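Local atomic coordinates of aminotransferase AspB (Helicobacter pylori 26695, PDB entry 3EZS), a protein that probably binds pyridoxal 5'-phosphate and uses it to transfer amino groups between amino acids and keto acids. Residues S58-S63 against A267-S272; S87-R92 against L260-A265; L238-I243 against A274-D279. One frame throughout, in Å; residues are numbered along the deposited sequence.

Interaction 1: residues S58-S63 against A267-S272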
loop_
_atom_site.group_PDB
_atom_site.type_symbol
_atom_site.label_atom_id
_atom_site.label_comp_id
_atom_site.label_asym_id
_atom_site.label_seq_id
_atom_site.Cartn_x
_atom_site.Cartn_y
_atom_site.Cartn_z
ATOM N N SER A 58 0.552 -7.042 8.584
ATOM C CA SER A 58 -0.470 -6.436 7.725
ATOM C C SER A 58 -1.632 -5.846 8.538
ATOM O O SER A 58 -2.258 -4.875 8.107
ATOM C CB SER A 58 -0.980 -7.411 6.666
ATOM O OG SER A 58 -1.636 -8.515 7.234
ATOM N N ALA A 59 -1.889 -6.434 9.715
ATOM C CA ALA A 59 -2.931 -5.978 10.639
ATOM C C ALA A 59 -2.495 -4.781 11.491
ATOM O O ALA A 59 -3.318 -4.212 12.216
ATOM C CB ALA A 59 -3.336 -7.115 11.556
ATOM N N PHE A 60 -1.215 -4.408 11.409
ATOM C CA PHE A 60 -0.625 -3.356 12.240
ATOM C C PHE A 60 -0.606 -3.841 13.694
ATOM O O PHE A 60 -1.254 -4.816 14.041
ATOM C CB PHE A 60 -1.363 -2.015 12.116
ATOM C CG PHE A 60 -1.278 -1.386 10.749
ATOM C CD1 PHE A 60 -2.072 -1.826 9.718
ATOM C CD2 PHE A 60 -0.421 -0.324 10.515
ATOM C CE1 PHE A 60 -2.012 -1.243 8.472
ATOM C CE2 PHE A 60 -0.349 0.264 9.262
ATOM C CZ PHE A 60 -1.152 -0.191 8.242
ATOM N N GLU A 61 0.140 -3.146 14.537
ATOM C CA GLU A 61 0.295 -3.531 15.925
ATOM C C GLU A 61 -0.995 -3.409 16.719
ATOM O O GLU A 61 -1.771 -2.485 16.515
ATOM C CB GLU A 61 1.398 -2.682 16.579
ATOM C CG GLU A 61 2.798 -2.977 16.041
ATOM C CD GLU A 61 3.180 -4.435 16.255
ATOM O OE1 GLU A 61 3.236 -4.858 17.427
ATOM O OE2 GLU A 61 3.421 -5.159 15.261
ATOM N N GLU A 62 -1.196 -4.353 17.636
ATOM C CA GLU A 62 -2.351 -4.356 18.526
ATOM C C GLU A 62 -2.507 -3.052 19.281
ATOM O O GLU A 62 -3.624 -2.610 19.514
ATOM C CB GLU A 62 -2.231 -5.485 19.560
ATOM C CG GLU A 62 -2.598 -6.843 19.011
ATOM C CD GLU A 62 -4.042 -6.871 18.561
ATOM O OE1 GLU A 62 -4.917 -6.412 19.338
ATOM O OE2 GLU A 62 -4.301 -7.331 17.431
ATOM N N SER A 63 -1.377 -2.454 19.672
ATOM C CA SER A 63 -1.394 -1.212 20.421
ATOM C C SER A 63 -1.966 -0.076 19.578
ATOM O O SER A 63 -2.667 0.758 20.084
ATOM C CB SER A 63 0.009 -0.891 20.938
ATOM O OG SER A 63 0.951 -0.800 19.884
ATOM N N ALA A 267 7.989 1.888 14.021
ATOM C CA ALA A 267 8.313 3.203 14.543
ATOM C C ALA A 267 7.281 4.217 14.072
ATOM O O ALA A 267 6.903 5.118 14.835
ATOM C CB ALA A 267 9.703 3.598 14.108
ATOM N N ILE A 268 6.834 4.089 12.813
ATOM C CA ILE A 268 5.791 4.966 12.283
ATOM C C ILE A 268 4.469 4.706 13.010
ATOM O O ILE A 268 3.724 5.646 13.333
ATOM C CB ILE A 268 5.583 4.773 10.755
ATOM C CG1 ILE A 268 6.761 5.369 9.950
ATOM C CG2 ILE A 268 4.243 5.390 10.301
ATOM C CD1 ILE A 268 6.912 6.929 9.968
ATOM N N GLN A 269 4.188 3.429 13.269
ATOM C CA GLN A 269 2.992 3.024 13.994
ATOM C C GLN A 269 3.004 3.532 15.443
ATOM O O GLN A 269 1.947 3.863 15.970
ATOM C CB GLN A 269 2.852 1.517 13.995
ATOM C CG GLN A 269 2.798 0.847 12.602
ATOM C CD GLN A 269 2.405 -0.608 12.690
ATOM O OE1 GLN A 269 1.522 -0.953 13.474
ATOM N NE2 GLN A 269 3.040 -1.471 11.880
ATOM N N LYS A 270 4.172 3.583 16.099
ATOM C CA LYS A 270 4.240 4.157 17.469
ATOM C C LYS A 270 3.879 5.633 17.461
ATOM O O LYS A 270 3.151 6.095 18.349
ATOM C CB LYS A 270 5.624 4.003 18.149
ATOM C CG LYS A 270 5.791 2.778 19.014
ATOM C CD LYS A 270 4.839 2.753 20.235
ATOM C CE LYS A 270 4.797 1.356 20.880
ATOM N NZ LYS A 270 3.524 1.110 21.642
ATOM N N ALA A 271 4.430 6.381 16.495
ATOM C CA ALA A 271 4.104 7.812 16.352
ATOM C C ALA A 271 2.605 8.003 16.015
ATOM O O ALA A 271 1.952 8.943 16.510
ATOM C CB ALA A 271 5.007 8.488 15.302
ATOM N N SER A 272 2.062 7.114 15.186
ATOM C CA SER A 272 0.623 7.139 14.872
ATOM C C SER A 272 -0.168 6.889 16.136
ATOM O O SER A 272 -1.162 7.553 16.383
ATOM C CB SER A 272 0.251 6.050 13.882
ATOM O OG SER A 272 0.830 6.315 12.632
HETATM O O HOH W 1 3.579 -4.203 12.692
#
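The N-cap of helix 62-76 is where Glu61 meets Gln269, a residue of helix 266-277. Glu61 N donates to Gln269 OE1 over 2.8 Å. The bond is nearly straight, with an N-H...O angle of 174°. The donor lies in the carbonyl plane of the Gln269 amide, on a lone pair. The Gln269 chain runs extended beyond CG (chi2 -169°), and this carries the amide across to the turn. The other half of the amide is held too. Gln269 NE2 donates to water 1 at 2.9 Å and to the backbone O of Ser264. Water 1 in turn donates to Glu61 OE2, 2.7 Å away. The Glu61 side chain is bent at its second torsion, which brings its carboxylate to this water. One glutamine thus binds Glu61 twice, directly at the backbone and through water at the carboxylate. Both ends of the amide have partners, so its rotation is well defined.

Phe60 packs beside it. Phe60 CD2 lies 3.6 Å from Gln269 CD, and the ring and amide planes are 66° apart. Farther along the helix, Lys270 NZ approaches Ser63 OG at 3.7 Å, too long for a bond. Glu273 links the two, with a salt bridge to Lys270 and a hydrogen bond from Ser63 OG.

The contact ties the start of helix 62-76 to helix 266-277. Leu64 of helix 62-76 also touches Gln269 and Ser272. Helix 39-46 packs on Ala267, Ile268 and Ala271, while Ile268 meets Ile268 of the second subunit.

Interaction 2: residues S87-R92 against L260-A265. With PO4 (phosphate ion), chain C.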
loop_
_atom_site.group_PDB
_atom_site.type_symbol
_atom_site.label_atom_id
_atom_site.label_comp_id
_atom_site.label_asym_id
_atom_site.label_seq_id
_atom_site.Cartn_x
_atom_site.Cartn_y
_atom_site.Cartn_z
ATOM N N SER A 87 -6.967 -1.450 11.001
ATOM C CA SER A 87 -5.974 -0.379 10.817
ATOM C C SER A 87 -5.528 -0.375 9.361
ATOM O O SER A 87 -5.255 -1.452 8.793
ATOM C CB SER A 87 -4.735 -0.614 11.697
ATOM O OG SER A 87 -5.010 -0.501 13.086
ATOM N N THR A 88 -5.429 0.812 8.758
ATOM C CA THR A 88 -5.052 0.940 7.346
ATOM C C THR A 88 -3.953 1.997 7.110
ATOM O O THR A 88 -3.627 2.784 7.996
ATOM C CB THR A 88 -6.299 1.284 6.491
ATOM O OG1 THR A 88 -6.741 2.616 6.783
ATOM C CG2 THR A 88 -7.432 0.310 6.774
ATOM N N LEU A 89 -3.403 1.996 5.898
ATOM C CA LEU A 89 -2.314 2.881 5.525
ATOM C C LEU A 89 -2.892 4.181 4.965
ATOM O O LEU A 89 -2.690 4.514 3.805
ATOM C CB LEU A 89 -1.413 2.177 4.489
ATOM C CG LEU A 89 0.025 2.680 4.433
ATOM C CD1 LEU A 89 0.713 2.263 5.751
ATOM C CD2 LEU A 89 0.767 2.146 3.237
ATOM N N GLY A 90 -3.580 4.936 5.815
ATOM C CA GLY A 90 -4.297 6.130 5.379
ATOM C C GLY A 90 -5.661 5.701 4.857
ATOM O O GLY A 90 -6.024 4.530 4.951
ATOM N N SER A 91 -6.429 6.638 4.323
ATOM C CA SER A 91 -7.752 6.316 3.781
ATOM C C SER A 91 -7.759 6.068 2.259
ATOM O O SER A 91 -8.631 5.366 1.738
ATOM C CB SER A 91 -8.746 7.435 4.130
ATOM O OG SER A 91 -8.381 8.659 3.508
ATOM N N ARG A 92 -6.796 6.642 1.553
ATOM C CA ARG A 92 -6.795 6.576 0.095
ATOM C C ARG A 92 -6.854 5.147 -0.440
ATOM O O ARG A 92 -7.656 4.819 -1.307
ATOM C CB ARG A 92 -5.560 7.279 -0.478
ATOM C CG ARG A 92 -5.645 7.460 -1.971
ATOM C CD ARG A 92 -4.372 7.975 -2.591
ATOM N NE ARG A 92 -4.588 8.156 -4.025
ATOM C CZ ARG A 92 -5.109 9.247 -4.593
ATOM N NH1 ARG A 92 -5.464 10.303 -3.858
ATOM N NH2 ARG A 92 -5.275 9.290 -5.920
ATOM N N LEU A 260 -1.878 -7.725 0.237
ATOM C CA LEU A 260 -1.677 -6.436 -0.412
ATOM C C LEU A 260 -0.376 -5.682 -0.141
ATOM O O LEU A 260 0.015 -4.865 -0.968
ATOM C CB LEU A 260 -2.853 -5.522 -0.076
ATOM C CG LEU A 260 -4.262 -6.048 -0.363
ATOM C CD1 LEU A 260 -5.265 -5.057 0.201
ATOM C CD2 LEU A 260 -4.478 -6.280 -1.852
ATOM N N GLY A 261 0.271 -5.924 0.998
ATOM C CA GLY A 261 1.532 -5.257 1.321
ATOM C C GLY A 261 1.428 -3.785 1.696
ATOM O O GLY A 261 2.365 -3.001 1.441
ATOM N N TYR A 262 0.294 -3.400 2.281
ATOM C CA TYR A 262 0.100 -2.035 2.783
ATOM C C TYR A 262 0.573 -1.960 4.245
ATOM O O TYR A 262 -0.240 -1.800 5.165
ATOM C CB TYR A 262 -1.369 -1.606 2.711
ATOM C CG TYR A 262 -1.902 -1.253 1.338
ATOM C CD1 TYR A 262 -1.598 -0.029 0.753
ATOM C CD2 TYR A 262 -2.766 -2.114 0.655
ATOM C CE1 TYR A 262 -2.101 0.317 -0.484
ATOM C CE2 TYR A 262 -3.292 -1.768 -0.587
ATOM C CZ TYR A 262 -2.953 -0.543 -1.152
ATOM O OH TYR A 262 -3.468 -0.180 -2.389
ATOM N N THR A 263 1.886 -2.048 4.453
ATOM C CA THR A 263 2.449 -2.056 5.803
ATOM C C THR A 263 3.355 -0.848 6.048
ATOM O O THR A 263 3.786 -0.158 5.118
ATOM C CB THR A 263 3.201 -3.357 6.067
ATOM O OG1 THR A 263 4.244 -3.471 5.113
ATOM C CG2 THR A 263 2.258 -4.586 5.924
ATOM N N SER A 264 3.629 -0.611 7.326
ATOM C CA SER A 264 4.370 0.554 7.777
ATOM C C SER A 264 5.328 0.177 8.915
ATOM O O SER A 264 5.037 -0.715 9.700
ATOM C CB SER A 264 3.336 1.566 8.270
ATOM O OG SER A 264 3.883 2.849 8.399
ATOM N N ALA A 265 6.463 0.867 8.997
ATOM C CA ALA A 265 7.436 0.660 10.066
ATOM C C ALA A 265 6.801 0.726 11.462
ATOM O O ALA A 265 5.958 1.580 11.728
ATOM C CB ALA A 265 8.519 1.714 9.969
HETATM P P PO4 C . -5.298 10.131 3.425
HETATM O O1 PO4 C . -5.817 9.464 4.668
HETATM O O2 PO4 C . -4.830 9.116 2.438
HETATM O O3 PO4 C . -4.133 10.988 3.774
HETATM O O4 PO4 C . -6.424 10.893 2.793
#
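Leu89 and Tyr262 are each the centre of an inverse gamma turn, and these two tight turns face each other with their side chains. Their CA atoms are 6.1 Å apart. Leu89 supplies the apolar surface and spreads its two methyls over different residues. Leu89 CD2 meets the edge of the tyrosine ring, near its plane, 4.1 Å from Tyr262 CD1. The other methyl, Leu89 CD1, lies 3.7 Å from Ser264 CB and also touches Thr263 O. The leucine CG is anti to the backbone N (chi1 -155°), and with the second torsion this sets CD1 and CD2 on the 260-265 side.

Tyr262 also belongs to the dimer interface. Its ring stacks on Tyr262 of the second subunit, and its OH is hydrogen-bonded to Leu260 O of that subunit. Leu89 packs on Leu89 of the same neighbour.

Just beyond Leu89 the chain turns polar and binds a phosphate ion, probably from the crystallisation liquor. Ser91 N donates to phosphate O1 at 2.9 Å, and Ser91 OG reaches the same oxygen at 2.9 Å. Arg92 N donates to phosphate O2 at 3.3 Å. Gly90 has a positive phi (84°), and its CA lies close to the phosphate. Thr88 OG1 donates to Gly90 O at 2.7 Å, a side-chain bond that spans the Leu89 turn.

The loop contact itself is apolar and buried, while backbone and hydroxyl donors next to it receive the anion. The ion sits at the start of helix 92-102, with Ser228, Ser230 and Arg239 also bound to it, so it probably marks the place of the cofactor phosphate, as in related aminotransferases.

Interaction 3: residues L238-I243 against A274-D279. With PO4 (phosphate ion), chain C.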
loop_
_atom_site.group_PDB
_atom_site.type_symbol
_atom_site.label_atom_id
_atom_site.label_comp_id
_atom_site.label_asym_id
_atom_site.label_seq_id
_atom_site.Cartn_x
_atom_site.Cartn_y
_atom_site.Cartn_z
ATOM N N LEU A 238 2.525 10.016 8.134
ATOM C CA LEU A 238 2.380 8.803 8.927
ATOM C C LEU A 238 1.590 7.706 8.192
ATOM O O LEU A 238 1.799 6.525 8.468
ATOM C CB LEU A 238 1.740 9.107 10.303
ATOM C CG LEU A 238 2.614 9.867 11.312
ATOM C CD1 LEU A 238 1.826 10.223 12.555
ATOM C CD2 LEU A 238 3.874 9.095 11.726
ATOM N N ARG A 239 0.723 8.102 7.252
ATOM C CA ARG A 239 -0.108 7.184 6.476
ATOM C C ARG A 239 -0.873 6.275 7.431
ATOM O O ARG A 239 -0.713 5.059 7.410
ATOM C CB ARG A 239 0.723 6.336 5.490
ATOM C CG ARG A 239 1.745 7.071 4.646
ATOM C CD ARG A 239 1.195 8.226 3.791
ATOM N NE ARG A 239 -0.032 7.892 3.073
ATOM C CZ ARG A 239 -1.236 8.445 3.228
ATOM N NH1 ARG A 239 -1.474 9.433 4.080
ATOM N NH2 ARG A 239 -2.231 7.992 2.483
ATOM N N SER A 240 -1.686 6.881 8.285
ATOM C CA SER A 240 -2.483 6.147 9.251
ATOM C C SER A 240 -3.970 6.475 9.137
ATOM O O SER A 240 -4.381 7.632 9.141
ATOM C CB SER A 240 -2.022 6.412 10.690
ATOM O OG SER A 240 -2.778 5.605 11.583
ATOM N N GLY A 241 -4.758 5.419 9.062
ATOM C CA GLY A 241 -6.201 5.511 8.980
ATOM C C GLY A 241 -6.769 4.203 9.471
ATOM O O GLY A 241 -6.032 3.338 9.969
ATOM N N PHE A 242 -8.087 4.090 9.374
ATOM C CA PHE A 242 -8.786 2.877 9.730
ATOM C C PHE A 242 -10.136 2.799 9.034
ATOM O O PHE A 242 -10.616 3.770 8.429
ATOM C CB PHE A 242 -8.912 2.693 11.262
ATOM C CG PHE A 242 -9.765 3.728 11.983
ATOM C CD1 PHE A 242 -11.149 3.582 12.069
ATOM C CD2 PHE A 242 -9.170 4.789 12.653
ATOM C CE1 PHE A 242 -11.931 4.519 12.755
ATOM C CE2 PHE A 242 -9.940 5.718 13.343
ATOM C CZ PHE A 242 -11.324 5.576 13.396
ATOM N N ILE A 243 -10.698 1.605 9.091
ATOM C CA ILE A 243 -12.032 1.308 8.599
ATOM C C ILE A 243 -12.716 0.541 9.733
ATOM O O ILE A 243 -12.146 -0.410 10.279
ATOM C CB ILE A 243 -12.037 0.532 7.274
ATOM C CG1 ILE A 243 -13.479 0.292 6.818
ATOM C CG2 ILE A 243 -11.265 -0.779 7.387
ATOM C CD1 ILE A 243 -13.581 -0.147 5.390
ATOM N N ALA A 274 0.732 7.474 19.279
ATOM C CA ALA A 274 0.822 8.643 20.142
ATOM C C ALA A 274 -0.178 9.703 19.667
ATOM O O ALA A 274 -0.857 10.313 20.485
ATOM C CB ALA A 274 2.262 9.189 20.175
ATOM N N ALA A 275 -0.297 9.887 18.349
ATOM C CA ALA A 275 -1.246 10.848 17.759
ATOM C C ALA A 275 -2.692 10.495 18.079
ATOM O O ALA A 275 -3.458 11.353 18.521
ATOM C CB ALA A 275 -1.046 10.966 16.212
ATOM N N TRP A 276 -3.064 9.227 17.894
ATOM C CA TRP A 276 -4.454 8.814 18.140
ATOM C C TRP A 276 -4.859 8.863 19.608
ATOM O O TRP A 276 -6.031 9.001 19.894
ATOM C CB TRP A 276 -4.752 7.415 17.585
ATOM C CG TRP A 276 -4.851 7.296 16.067
ATOM C CD1 TRP A 276 -3.975 6.665 15.239
ATOM C CD2 TRP A 276 -5.904 7.805 15.218
ATOM N NE1 TRP A 276 -4.413 6.745 13.934
ATOM C CE2 TRP A 276 -5.583 7.448 13.892
ATOM C CE3 TRP A 276 -7.070 8.549 15.451
ATOM C CZ2 TRP A 276 -6.405 7.777 12.798
ATOM C CZ3 TRP A 276 -7.881 8.896 14.347
ATOM C CH2 TRP A 276 -7.547 8.482 13.050
ATOM N N LEU A 277 -3.901 8.701 20.519
ATOM C CA LEU A 277 -4.160 8.744 21.950
ATOM C C LEU A 277 -4.436 10.162 22.496
ATOM O O LEU A 277 -5.035 10.307 23.560
ATOM C CB LEU A 277 -2.963 8.174 22.718
ATOM C CG LEU A 277 -2.632 6.684 22.716
ATOM C CD1 LEU A 277 -1.160 6.409 23.118
ATOM C CD2 LEU A 277 -3.603 5.907 23.626
ATOM N N ASP A 278 -3.986 11.190 21.776
ATOM C CA ASP A 278 -4.094 12.574 22.241
ATOM C C ASP A 278 -5.113 13.403 21.470
ATOM O O ASP A 278 -5.190 13.314 20.223
ATOM C CB ASP A 278 -2.740 13.252 22.090
ATOM C CG ASP A 278 -2.773 14.696 22.511
ATOM O OD1 ASP A 278 -2.975 14.953 23.708
ATOM O OD2 ASP A 278 -2.591 15.571 21.648
ATOM N N ASP A 279 -5.879 14.209 22.212
ATOM C CA ASP A 279 -6.890 15.103 21.634
ATOM C C ASP A 279 -6.488 16.581 21.618
ATOM O O ASP A 279 -7.037 17.361 20.855
ATOM C CB ASP A 279 -8.211 14.966 22.402
ATOM C CG ASP A 279 -8.884 13.606 22.191
ATOM O OD1 ASP A 279 -8.612 12.933 21.183
ATOM O OD2 ASP A 279 -9.686 13.215 23.041
HETATM P P PO4 C . -5.298 10.131 3.425
HETATM O O1 PO4 C . -5.817 9.464 4.668
HETATM O O2 PO4 C . -4.830 9.116 2.438
HETATM O O3 PO4 C . -4.133 10.988 3.774
HETATM O O4 PO4 C . -6.424 10.893 2.793
#
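This is a buried contact in which the indole of Trp276, in the last turn of helix 266-277, meets the chain entering strand 241-245 of the large mixed sheet with both its edge and one face. Trp276 NE1 donates to Ser240 OG over 3.1 Å. The bond is nearly straight at 174°, and the hydroxyl oxygen sits almost in the indole plane. Ser240 OG is anti to the backbone N (chi1 -176°), which extends it toward the indole. The one N-H of the buried indole is thereby satisfied.

The six-membered part of the indole meets Phe242, two residues on. Phe242 CE2 lies over one face of Trp276, 3.7 Å from CH2. The two rings meet obliquely, with centroids 5.4 Å apart and planes at 58°. Between these two residues, Gly241 CA comes to the indole edge, 4.4 Å from Trp276 CZ2. The indole therefore meets three consecutive residues of the 238-243 segment.

In the large domain of a PLP-dependent aminotransferase, a seven-stranded mixed sheet has one strand running against the rest, and here 241-245 is that strand. It pairs with 85-88 and 223-228. The ring of Phe242 also meets that of His227 on the neighbouring strand, and Trp276 also meets Phe71 of helix 62-76.

Arg239, just before the strand, points its guanidinium at the phosphate ion instead. Its NH2 donates to phosphate O2 at 2.8 Å, and its NH1 to phosphate O3 at 3.1 Å. The anion lies at the guanidinium edge, in its plane. Bends at chi2 and chi3 curl the arginine chain round to reach it. Pro236 O is a further partner of Arg239 NH1. Ser228 and Ser230 also bind the ion.

Overall arrangement
Interactions 1 and 3 share helix 266-277. Interaction 1 uses its first half and is only partly buried, with a water bridging its central pair and Lys270 at its rim. Interaction 3 uses its last turn and is buried, joining an indole hydrogen bond to aromatic packing. Interaction 2 is also buried, but its cross-segment contact is apolar. Interactions 2 and 3 meet in the sheet, where Thr88 pairs with Gly241, and each sends donors to the same phosphate. All three reach the second subunit, interaction 1 through Ile268 alone. Interaction 1 adjoins interaction 2 through Phe60, which packs on Ser87 and Tyr262, and adjoins interaction 3 where Ile268 and Ser272 touch Leu238.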